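Local coordinates for secreted protein (PDB 5M6Q) that probably cross-links proteins as a microbial transglutaminase, joining glutamine side chains to amines by acyl transfer, at residues A1-E9 / Q180-A188; L122-S133 / D211-A222. All coordinates share one frame; numbering follows the deposited sequence.

In the fold
Both interactions reach the same antiparallel sheet but at very different depths. Interaction 2 pairs strands 122-131 and 214-223 near the centre of the chain, with most touching residues buried; its framework is direct backbone hydrogen bonding, with aromatic and apolar side chains on both faces. Interaction 1 lies toward the surface, where the irregular N-terminal segment 1-9 packs on the turn and strand of 180-188; there the contact consists of methyl, proline and tryptophan packing plus two bridging waters. Their centres are about 17 Å apart, yet they meet through Trp-185, whose ring packs against Ser-128, Ile-126 and Phe-217 while the neighbouring Trp-186 meets the N-terminal segment.

Interaction 1: residues A1-E9 / Q180-A188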
loop_
_atom_site.group_PDB
_atom_site.type_symbol
_atom_site.label_atom_id
_atom_site.label_comp_id
_atom_site.label_asym_id
_atom_site.label_seq_id
_atom_site.Cartn_x
_atom_site.Cartn_y
_atom_site.Cartn_z
ATOM N N ALA A 1 7.784 7.217 19.165
ATOM C CA ALA A 1 8.254 5.859 19.449
ATOM C C ALA A 1 7.651 4.859 18.461
ATOM O O ALA A 1 6.439 4.627 18.473
ATOM C CB ALA A 1 7.910 5.463 20.878
ATOM N N PRO A 2 8.497 4.261 17.608
ATOM C CA PRO A 2 8.028 3.400 16.513
ATOM C C PRO A 2 7.301 2.131 16.982
ATOM O O PRO A 2 7.419 1.721 18.139
ATOM C CB PRO A 2 9.325 3.046 15.772
ATOM C CG PRO A 2 10.423 3.264 16.789
ATOM C CD PRO A 2 9.961 4.423 17.599
ATOM N N LEU A 3 6.537 1.529 16.079
ATOM C CA LEU A 3 5.775 0.336 16.405
ATOM C C LEU A 3 6.726 -0.777 16.841
ATOM O O LEU A 3 6.466 -1.501 17.806
ATOM C CB LEU A 3 4.928 -0.100 15.203
ATOM C CG LEU A 3 3.952 -1.266 15.421
ATOM C CD1 LEU A 3 2.706 -1.110 14.559
ATOM C CD2 LEU A 3 4.622 -2.582 15.111
ATOM N N ALA A 4 7.834 -0.887 16.116
ATOM C CA ALA A 4 8.848 -1.896 16.364
ATOM C C ALA A 4 10.207 -1.274 16.136
ATOM O O ALA A 4 10.319 -0.297 15.412
ATOM C CB ALA A 4 8.653 -3.099 15.448
ATOM N N PRO A 5 11.253 -1.841 16.747
ATOM C CA PRO A 5 12.577 -1.300 16.452
ATOM C C PRO A 5 12.995 -1.626 15.021
ATOM O O PRO A 5 12.402 -2.499 14.382
ATOM C CB PRO A 5 13.482 -2.004 17.470
ATOM C CG PRO A 5 12.782 -3.264 17.782
ATOM C CD PRO A 5 11.307 -2.945 17.721
ATOM N N PRO A 6 14.003 -0.918 14.512
ATOM C CA PRO A 6 14.544 -1.284 13.200
ATOM C C PRO A 6 15.184 -2.679 13.195
ATOM O O PRO A 6 15.379 -3.308 14.239
ATOM C CB PRO A 6 15.591 -0.198 12.932
ATOM C CG PRO A 6 15.918 0.379 14.271
ATOM C CD PRO A 6 14.659 0.274 15.084
ATOM N N LEU A 7 15.490 -3.159 12.001
ATOM C CA LEU A 7 16.166 -4.431 11.843
ATOM C C LEU A 7 17.637 -4.291 12.201
ATOM O O LEU A 7 18.228 -3.230 12.014
ATOM C CB LEU A 7 16.038 -4.928 10.412
ATOM C CG LEU A 7 14.624 -5.232 9.949
ATOM C CD1 LEU A 7 14.622 -5.531 8.454
ATOM C CD2 LEU A 7 14.083 -6.404 10.739
ATOM N N ALA A 8 18.235 -5.367 12.688
ATOM C CA ALA A 8 19.684 -5.407 12.842
ATOM C C ALA A 8 20.347 -5.199 11.482
ATOM O O ALA A 8 19.735 -5.434 10.437
ATOM C CB ALA A 8 20.118 -6.721 13.459
ATOM N N GLU A 9 21.597 -4.751 11.493
ATOM C CA GLU A 9 22.305 -4.441 10.253
ATOM C C GLU A 9 22.496 -5.666 9.362
ATOM O O GLU A 9 22.563 -5.546 8.142
ATOM C CB GLU A 9 23.662 -3.797 10.565
ATOM C CG GLU A 9 23.553 -2.363 11.100
ATOM C CD GLU A 9 24.903 -1.745 11.458
ATOM O OE1 GLU A 9 25.872 -2.504 11.685
ATOM O OE2 GLU A 9 24.991 -0.497 11.511
ATOM N N GLN A 180 7.694 4.079 7.649
ATOM C CA GLN A 180 8.698 5.083 7.357
ATOM C C GLN A 180 9.408 5.579 8.619
ATOM O O GLN A 180 10.280 6.432 8.538
ATOM C CB GLN A 180 8.062 6.233 6.585
ATOM C CG GLN A 180 7.662 5.779 5.178
ATOM C CD GLN A 180 6.797 6.773 4.420
ATOM O OE1 GLN A 180 5.577 6.800 4.578
ATOM N NE2 GLN A 180 7.421 7.553 3.546
ATOM N N ASP A 181 9.055 5.029 9.778
ATOM C CA ASP A 181 9.843 5.283 10.977
ATOM C C ASP A 181 11.137 4.473 10.915
ATOM O O ASP A 181 12.224 4.990 11.205
ATOM C CB ASP A 181 9.071 4.926 12.241
ATOM C CG ASP A 181 7.883 5.829 12.478
ATOM O OD1 ASP A 181 7.934 7.002 12.051
ATOM O OD2 ASP A 181 6.902 5.364 13.104
ATOM N N THR A 182 11.023 3.210 10.520
ATOM C CA THR A 182 12.181 2.323 10.526
ATOM C C THR A 182 12.639 1.926 9.138
ATOM O O THR A 182 13.600 1.183 9.006
ATOM C CB THR A 182 11.908 1.029 11.312
ATOM O OG1 THR A 182 10.796 0.332 10.735
ATOM C CG2 THR A 182 11.634 1.331 12.768
ATOM N N ASN A 183 11.951 2.409 8.110
ATOM C CA ASN A 183 12.293 2.058 6.734
ATOM C C ASN A 183 12.173 0.544 6.513
ATOM O O ASN A 183 13.044 -0.066 5.904
ATOM C CB ASN A 183 13.711 2.530 6.385
ATOM C CG ASN A 183 13.959 2.556 4.907
ATOM O OD1 ASN A 183 13.085 2.958 4.131
ATOM N ND2 ASN A 183 15.150 2.115 4.489
ATOM N N THR A 184 11.098 -0.054 7.019
ATOM C CA THR A 184 10.832 -1.472 6.777
ATOM C C THR A 184 9.465 -1.661 6.143
ATOM O O THR A 184 8.641 -0.751 6.126
ATOM C CB THR A 184 10.891 -2.316 8.061
ATOM O OG1 THR A 184 10.014 -1.761 9.051
ATOM C CG2 THR A 184 12.316 -2.347 8.615
ATOM N N TRP A 185 9.244 -2.869 5.649
ATOM C CA TRP A 185 8.069 -3.212 4.892
ATOM C C TRP A 185 7.360 -4.363 5.594
ATOM O O TRP A 185 7.953 -5.416 5.822
ATOM C CB TRP A 185 8.469 -3.560 3.455
ATOM C CG TRP A 185 8.974 -2.327 2.788
ATOM C CD1 TRP A 185 10.222 -1.780 2.909
ATOM C CD2 TRP A 185 8.212 -1.418 1.974
ATOM N NE1 TRP A 185 10.292 -0.604 2.192
ATOM C CE2 TRP A 185 9.075 -0.364 1.605
ATOM C CE3 TRP A 185 6.892 -1.406 1.508
ATOM C CZ2 TRP A 185 8.658 0.696 0.791
ATOM C CZ3 TRP A 185 6.483 -0.363 0.693
ATOM C CH2 TRP A 185 7.362 0.678 0.345
ATOM N N TRP A 186 6.110 -4.126 5.981
ATOM C CA TRP A 186 5.355 -5.086 6.776
ATOM C C TRP A 186 4.420 -5.897 5.913
ATOM O O TRP A 186 3.573 -5.348 5.212
ATOM C CB TRP A 186 4.577 -4.354 7.866
ATOM C CG TRP A 186 5.489 -3.754 8.882
ATOM C CD1 TRP A 186 6.211 -2.606 8.755
ATOM C CD2 TRP A 186 5.809 -4.292 10.177
ATOM N NE1 TRP A 186 6.953 -2.387 9.900
ATOM C CE2 TRP A 186 6.723 -3.405 10.785
ATOM C CE3 TRP A 186 5.419 -5.441 10.872
ATOM C CZ2 TRP A 186 7.242 -3.622 12.064
ATOM C CZ3 TRP A 186 5.931 -5.650 12.144
ATOM C CH2 TRP A 186 6.827 -4.746 12.727
ATOM N N HIS A 187 4.588 -7.209 5.946
ATOM C CA HIS A 187 3.738 -8.066 5.157
ATOM C C HIS A 187 3.476 -9.342 5.943
ATOM O O HIS A 187 3.626 -9.357 7.157
ATOM C CB HIS A 187 4.343 -8.350 3.759
ATOM C CG HIS A 187 5.760 -8.847 3.764
ATOM N ND1 HIS A 187 6.167 -9.917 2.998
ATOM C CD2 HIS A 187 6.874 -8.387 4.381
ATOM C CE1 HIS A 187 7.459 -10.117 3.168
ATOM N NE2 HIS A 187 7.915 -9.200 3.998
ATOM N N ALA A 188 3.036 -10.391 5.267
ATOM C CA ALA A 188 2.680 -11.632 5.957
ATOM C C ALA A 188 2.715 -12.775 4.955
ATOM O O ALA A 188 2.869 -12.542 3.753
ATOM C CB ALA A 188 1.291 -11.525 6.638
HETATM O O HOH W 1 6.401 2.448 13.498
HETATM O O HOH W 2 15.478 -1.365 9.814
#
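The β-hairpin turn between strands 174-179 and 184-188 sets Thr-182 and Thr-184 against the irregular, proline-rich N-terminal segment 1-9; the turn carries a G1 beta bulge, Asn-183 and Thr-184 both facing Asp-179. Thr-182 has the largest share of the contact: its CG2 lies 3.4 Å from Ala-4 O and also touches Pro-6 N and CD, with the proline and threonine side chains crossing at about a right angle. Its OG1, set between backbone N and carbonyl carbon (chi1 59°), turns instead to Thr-184 OG1 at 2.8 Å. On strand 184-188, Trp-186 offers its ring edge to Ala-4 CB, in plane and 3.7 Å from CH2, while Leu-3 CD2 approaches CH2 obliquely at 3.9 Å. Trp-186 NE1 is held by Asp-179, and Trp-16 meets the same indole. With an alanine here, Leu-3 and Ala-4 would probably border a gap and Asp-179 would lose its indole N-H. Leu-3 also packs on Ala-24, Trp-25 and Tyr-28 of helix 18-28. Two waters bridge the segments: one accepts from Leu-7 N and donates to Thr-182 O, the other accepts from Leu-3 N at 2.7 Å and donates to the carboxylate atom Asp-181 OD2 at 3.0 Å.

Interaction 2: residues L122-S133 / D211-A222; sequences LKASIFSKRFYS and DFDEQVFTVAFA
Phe-131 lays one face of its ring over Glu-214 CB, a CH-pi contact with CB 3.5 Å from the ring centroid, while Val-216 CG1 meets the ring edge. Phe-131 CG sits between backbone N and carbonyl carbon (chi1 62°), folding the ring toward the partner strand; Phe-127 does likewise, and Thr-218 CB lies over its face, 3.9 Å from the centroid. The two strands run antiparallel from the Lys-123/Ala-222 pair to Phe-131/Glu-214, hydrogen-bonded and non-hydrogen-bonded pairs alternating. A classic beta bulge ends the pairing: Asp-213 N and Glu-214 N reach Phe-131 O from opposite faces of its carbonyl plane. The Asp-213 carboxylate then grips Ser-133 twice through syn lone pairs, OD1 taking Ser-133 N and OD2 taking Ser-133 OG at 2.7 Å. On the other sheet face, Ser-128 OG stands anti to its own N (chi1 180°), gives a bond to Val-216 O from above the carbonyl plane and accepts one from Gln-215 NE2 at 2.9 Å; the same OG rests over the Phe-217 ring. Nearby, Arg-130 CB lies over one face of the Phe-212 ring in a CH-pi contact, and Asp-211 CB covers the opposite face. A water links Arg-130 NE to Glu-214 O, while Arg-130 NH1 bonds to the carbonyls of Tyr-205 and Arg-207. Glu-214 has its salt bridge with Arg-149. Strand 174-179 flanks 122-131 and the short strand 66-67 flanks 214-223, placing this pair inside the sheet; helix 70-84 packs on the face of Ile-126, Phe-217 and Phe-221, and helix 47-53 on that of Phe-127, Ala-220 and Ala-222.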
loop_
_atom_site.group_PDB
_atom_site.type_symbol
_atom_site.label_atom_id
_atom_site.label_comp_id
_atom_site.label_asym_id
_atom_site.label_seq_id
_atom_site.Cartn_x
_atom_site.Cartn_y
_atom_site.Cartn_z
ATOM N N LEU A 122 -6.595 12.983 7.694
ATOM C CA LEU A 122 -6.016 12.102 6.684
ATOM C C LEU A 122 -4.519 12.258 6.567
ATOM O O LEU A 122 -3.967 13.328 6.833
ATOM C CB LEU A 122 -6.654 12.357 5.312
ATOM C CG LEU A 122 -8.136 11.997 5.215
ATOM C CD1 LEU A 122 -8.679 12.467 3.895
ATOM C CD2 LEU A 122 -8.375 10.481 5.410
ATOM N N LYS A 123 -3.861 11.177 6.164
ATOM C CA LYS A 123 -2.463 11.245 5.779
ATOM C C LYS A 123 -2.235 10.316 4.594
ATOM O O LYS A 123 -2.822 9.233 4.519
ATOM C CB LYS A 123 -1.549 10.858 6.940
ATOM C CG LYS A 123 -1.866 9.496 7.507
ATOM C CD LYS A 123 -0.690 8.892 8.237
ATOM C CE LYS A 123 -1.136 7.692 9.078
ATOM N NZ LYS A 123 0.032 6.983 9.685
ATOM N N ALA A 124 -1.391 10.745 3.666
ATOM C CA ALA A 124 -0.997 9.894 2.557
ATOM C C ALA A 124 0.012 8.852 3.040
ATOM O O ALA A 124 0.994 9.189 3.692
ATOM C CB ALA A 124 -0.423 10.726 1.435
ATOM N N SER A 125 -0.251 7.585 2.735
ATOM C CA SER A 125 0.599 6.489 3.169
ATOM C C SER A 125 1.001 5.664 1.964
ATOM O O SER A 125 0.408 5.808 0.909
ATOM C CB SER A 125 -0.119 5.626 4.200
ATOM O OG SER A 125 -0.342 6.375 5.379
ATOM N N ILE A 126 2.026 4.830 2.118
ATOM C CA ILE A 126 2.565 4.043 1.008
ATOM C C ILE A 126 2.507 2.566 1.348
ATOM O O ILE A 126 2.745 2.157 2.490
ATOM C CB ILE A 126 4.010 4.456 0.659
ATOM C CG1 ILE A 126 4.037 5.879 0.110
ATOM C CG2 ILE A 126 4.674 3.478 -0.348
ATOM C CD1 ILE A 126 5.431 6.368 -0.203
ATOM N N PHE A 127 2.161 1.766 0.356
ATOM C CA PHE A 127 2.375 0.340 0.457
ATOM C C PHE A 127 2.835 -0.126 -0.904
ATOM O O PHE A 127 2.649 0.571 -1.891
ATOM C CB PHE A 127 1.112 -0.387 0.925
ATOM C CG PHE A 127 -0.058 -0.211 0.017
ATOM C CD1 PHE A 127 -0.262 -1.071 -1.051
ATOM C CD2 PHE A 127 -0.979 0.803 0.242
ATOM C CE1 PHE A 127 -1.358 -0.913 -1.897
ATOM C CE2 PHE A 127 -2.068 0.970 -0.604
ATOM C CZ PHE A 127 -2.260 0.102 -1.665
ATOM N N SER A 128 3.442 -1.303 -0.951
ATOM C CA SER A 128 3.933 -1.862 -2.188
ATOM C C SER A 128 3.224 -3.156 -2.471
ATOM O O SER A 128 3.126 -4.032 -1.606
ATOM C CB SER A 128 5.436 -2.114 -2.125
ATOM O OG SER A 128 5.864 -2.664 -3.355
ATOM N N LYS A 129 2.755 -3.290 -3.698
ATOM C CA LYS A 129 2.029 -4.470 -4.089
ATOM C C LYS A 129 2.789 -5.220 -5.168
ATOM O O LYS A 129 3.245 -4.637 -6.150
ATOM C CB LYS A 129 0.625 -4.096 -4.583
ATOM C CG LYS A 129 -0.178 -5.261 -5.114
ATOM C CD LYS A 129 -1.418 -4.733 -5.873
ATOM C CE LYS A 129 -2.187 -5.849 -6.533
ATOM N NZ LYS A 129 -2.665 -6.885 -5.549
ATOM N N ARG A 130 2.914 -6.523 -4.972
ATOM C CA ARG A 130 3.509 -7.398 -5.957
ATOM C C ARG A 130 2.415 -8.293 -6.524
ATOM O O ARG A 130 1.546 -8.785 -5.791
ATOM C CB ARG A 130 4.633 -8.238 -5.339
ATOM C CG ARG A 130 5.708 -7.416 -4.617
ATOM C CD ARG A 130 6.911 -8.273 -4.215
ATOM N NE ARG A 130 7.542 -8.935 -5.362
ATOM C CZ ARG A 130 8.582 -9.764 -5.280
ATOM N NH1 ARG A 130 9.140 -10.029 -4.102
ATOM N NH2 ARG A 130 9.073 -10.327 -6.376
ATOM N N PHE A 131 2.450 -8.496 -7.828
ATOM C CA PHE A 131 1.386 -9.227 -8.496
ATOM C C PHE A 131 1.866 -9.823 -9.816
ATOM O O PHE A 131 3.027 -9.671 -10.205
ATOM C CB PHE A 131 0.172 -8.306 -8.715
ATOM C CG PHE A 131 0.453 -7.102 -9.593
ATOM C CD1 PHE A 131 1.097 -5.979 -9.081
ATOM C CD2 PHE A 131 0.034 -7.084 -10.921
ATOM C CE1 PHE A 131 1.330 -4.866 -9.873
ATOM C CE2 PHE A 131 0.266 -5.960 -11.732
ATOM C CZ PHE A 131 0.918 -4.853 -11.208
ATOM N N TYR A 132 0.963 -10.527 -10.486
ATOM C CA TYR A 132 1.255 -11.203 -11.740
ATOM C C TYR A 132 0.623 -10.416 -12.887
ATOM O O TYR A 132 -0.518 -9.972 -12.792
ATOM C CB TYR A 132 0.725 -12.640 -11.684
ATOM C CG TYR A 132 1.008 -13.513 -12.887
ATOM C CD1 TYR A 132 2.286 -13.664 -13.391
ATOM C CD2 TYR A 132 -0.019 -14.213 -13.495
ATOM C CE1 TYR A 132 2.530 -14.492 -14.483
ATOM C CE2 TYR A 132 0.209 -15.041 -14.570
ATOM C CZ TYR A 132 1.475 -15.182 -15.061
ATOM O OH TYR A 132 1.664 -16.007 -16.145
ATOM N N SER A 133 1.377 -10.242 -13.963
ATOM C CA SER A 133 0.981 -9.362 -15.058
ATOM C C SER A 133 -0.112 -9.951 -15.926
ATOM O O SER A 133 -0.916 -9.216 -16.486
ATOM C CB SER A 133 2.185 -9.032 -15.936
ATOM O OG SER A 133 2.709 -10.208 -16.503
ATOM N N ASP A 211 6.165 -16.256 -8.102
ATOM C CA ASP A 211 4.770 -15.830 -7.993
ATOM C C ASP A 211 4.477 -14.576 -8.804
ATOM O O ASP A 211 3.400 -14.446 -9.384
ATOM C CB ASP A 211 4.390 -15.544 -6.526
ATOM C CG ASP A 211 4.724 -16.687 -5.589
ATOM O OD1 ASP A 211 5.929 -16.948 -5.344
ATOM O OD2 ASP A 211 3.777 -17.304 -5.067
ATOM N N PHE A 212 5.434 -13.650 -8.824
ATOM C CA PHE A 212 5.174 -12.272 -9.233
ATOM C C PHE A 212 6.129 -11.744 -10.300
ATOM O O PHE A 212 7.315 -12.014 -10.237
ATOM C CB PHE A 212 5.284 -11.343 -8.025
ATOM C CG PHE A 212 4.579 -11.841 -6.805
ATOM C CD1 PHE A 212 3.220 -12.154 -6.853
ATOM C CD2 PHE A 212 5.266 -11.965 -5.602
ATOM C CE1 PHE A 212 2.565 -12.618 -5.732
ATOM C CE2 PHE A 212 4.621 -12.411 -4.459
ATOM C CZ PHE A 212 3.267 -12.744 -4.519
ATOM N N ASP A 213 5.641 -10.944 -11.245
ATOM C CA ASP A 213 6.581 -10.283 -12.155
ATOM C C ASP A 213 6.382 -8.764 -12.215
ATOM O O ASP A 213 7.028 -8.069 -13.001
ATOM C CB ASP A 213 6.510 -10.899 -13.562
ATOM C CG ASP A 213 5.139 -10.777 -14.210
ATOM O OD1 ASP A 213 4.138 -10.487 -13.517
ATOM O OD2 ASP A 213 5.063 -10.989 -15.441
ATOM N N GLU A 214 5.517 -8.263 -11.352
ATOM C CA GLU A 214 5.233 -6.835 -11.248
ATOM C C GLU A 214 5.265 -6.377 -9.799
ATOM O O GLU A 214 4.875 -7.112 -8.900
ATOM C CB GLU A 214 3.849 -6.493 -11.836
ATOM C CG GLU A 214 3.684 -6.794 -13.319
ATOM C CD GLU A 214 4.553 -5.921 -14.238
ATOM O OE1 GLU A 214 5.090 -4.865 -13.794
ATOM O OE2 GLU A 214 4.692 -6.306 -15.426
ATOM N N GLN A 215 5.727 -5.150 -9.596
ATOM C CA GLN A 215 5.698 -4.517 -8.294
ATOM C C GLN A 215 5.400 -3.044 -8.492
ATOM O O GLN A 215 5.994 -2.403 -9.357
ATOM C CB GLN A 215 7.026 -4.709 -7.553
ATOM C CG GLN A 215 7.036 -4.064 -6.171
ATOM C CD GLN A 215 8.218 -4.519 -5.328
ATOM O OE1 GLN A 215 8.967 -5.397 -5.731
ATOM N NE2 GLN A 215 8.381 -3.925 -4.153
ATOM N N VAL A 216 4.461 -2.521 -7.708
ATOM C CA VAL A 216 4.124 -1.102 -7.722
ATOM C C VAL A 216 4.231 -0.520 -6.319
ATOM O O VAL A 216 4.170 -1.234 -5.331
ATOM C CB VAL A 216 2.696 -0.844 -8.278
ATOM C CG1 VAL A 216 2.591 -1.270 -9.740
ATOM C CG2 VAL A 216 1.659 -1.555 -7.429
ATOM N N PHE A 217 4.384 0.797 -6.254
ATOM C CA PHE A 217 4.384 1.509 -5.004
ATOM C C PHE A 217 3.201 2.457 -5.048
ATOM O O PHE A 217 3.081 3.283 -5.953
ATOM C CB PHE A 217 5.707 2.244 -4.802
ATOM C CG PHE A 217 6.880 1.320 -4.720
ATOM C CD1 PHE A 217 7.294 0.823 -3.494
ATOM C CD2 PHE A 217 7.523 0.898 -5.865
ATOM C CE1 PHE A 217 8.355 -0.043 -3.420
ATOM C CE2 PHE A 217 8.585 0.031 -5.794
ATOM C CZ PHE A 217 8.997 -0.440 -4.575
ATOM N N THR A 218 2.343 2.330 -4.051
ATOM C CA THR A 218 1.003 2.882 -4.113
ATOM C C THR A 218 0.790 3.847 -2.982
ATOM O O THR A 218 1.198 3.601 -1.849
ATOM C CB THR A 218 -0.055 1.756 -4.061
ATOM O OG1 THR A 218 0.162 0.873 -5.164
ATOM C CG2 THR A 218 -1.480 2.320 -4.121
ATOM N N VAL A 219 0.170 4.966 -3.309
ATOM C CA VAL A 219 -0.131 5.989 -2.330
ATOM C C VAL A 219 -1.614 5.957 -2.072
ATOM O O VAL A 219 -2.407 5.924 -3.013
ATOM C CB VAL A 219 0.316 7.376 -2.825
ATOM C CG1 VAL A 219 0.072 8.419 -1.744
ATOM C CG2 VAL A 219 1.764 7.349 -3.248
ATOM N N ALA A 220 -1.996 5.966 -0.804
ATOM C CA ALA A 220 -3.404 5.973 -0.433
ATOM C C ALA A 220 -3.573 6.775 0.840
ATOM O O ALA A 220 -2.629 6.922 1.628
ATOM C CB ALA A 220 -3.932 4.542 -0.240
ATOM N N PHE A 221 -4.771 7.299 1.053
ATOM C CA PHE A 221 -5.043 8.027 2.272
ATOM C C PHE A 221 -5.349 7.081 3.404
ATOM O O PHE A 221 -6.149 6.161 3.275
ATOM C CB PHE A 221 -6.181 9.032 2.067
ATOM C CG PHE A 221 -5.730 10.276 1.366
ATOM C CD1 PHE A 221 -4.841 11.133 1.986
ATOM C CD2 PHE A 221 -6.146 10.561 0.075
ATOM C CE1 PHE A 221 -4.401 12.267 1.354
ATOM C CE2 PHE A 221 -5.712 11.704 -0.566
ATOM C CZ PHE A 221 -4.830 12.556 0.073
ATOM N N ALA A 222 -4.651 7.287 4.503
ATOM C CA ALA A 222 -4.944 6.577 5.732
ATOM C C ALA A 222 -5.632 7.555 6.675
ATOM O O ALA A 222 -5.445 8.765 6.577
ATOM C CB ALA A 222 -3.670 6.007 6.360
HETATM O O HOH W 3 7.142 -8.658 -8.171
#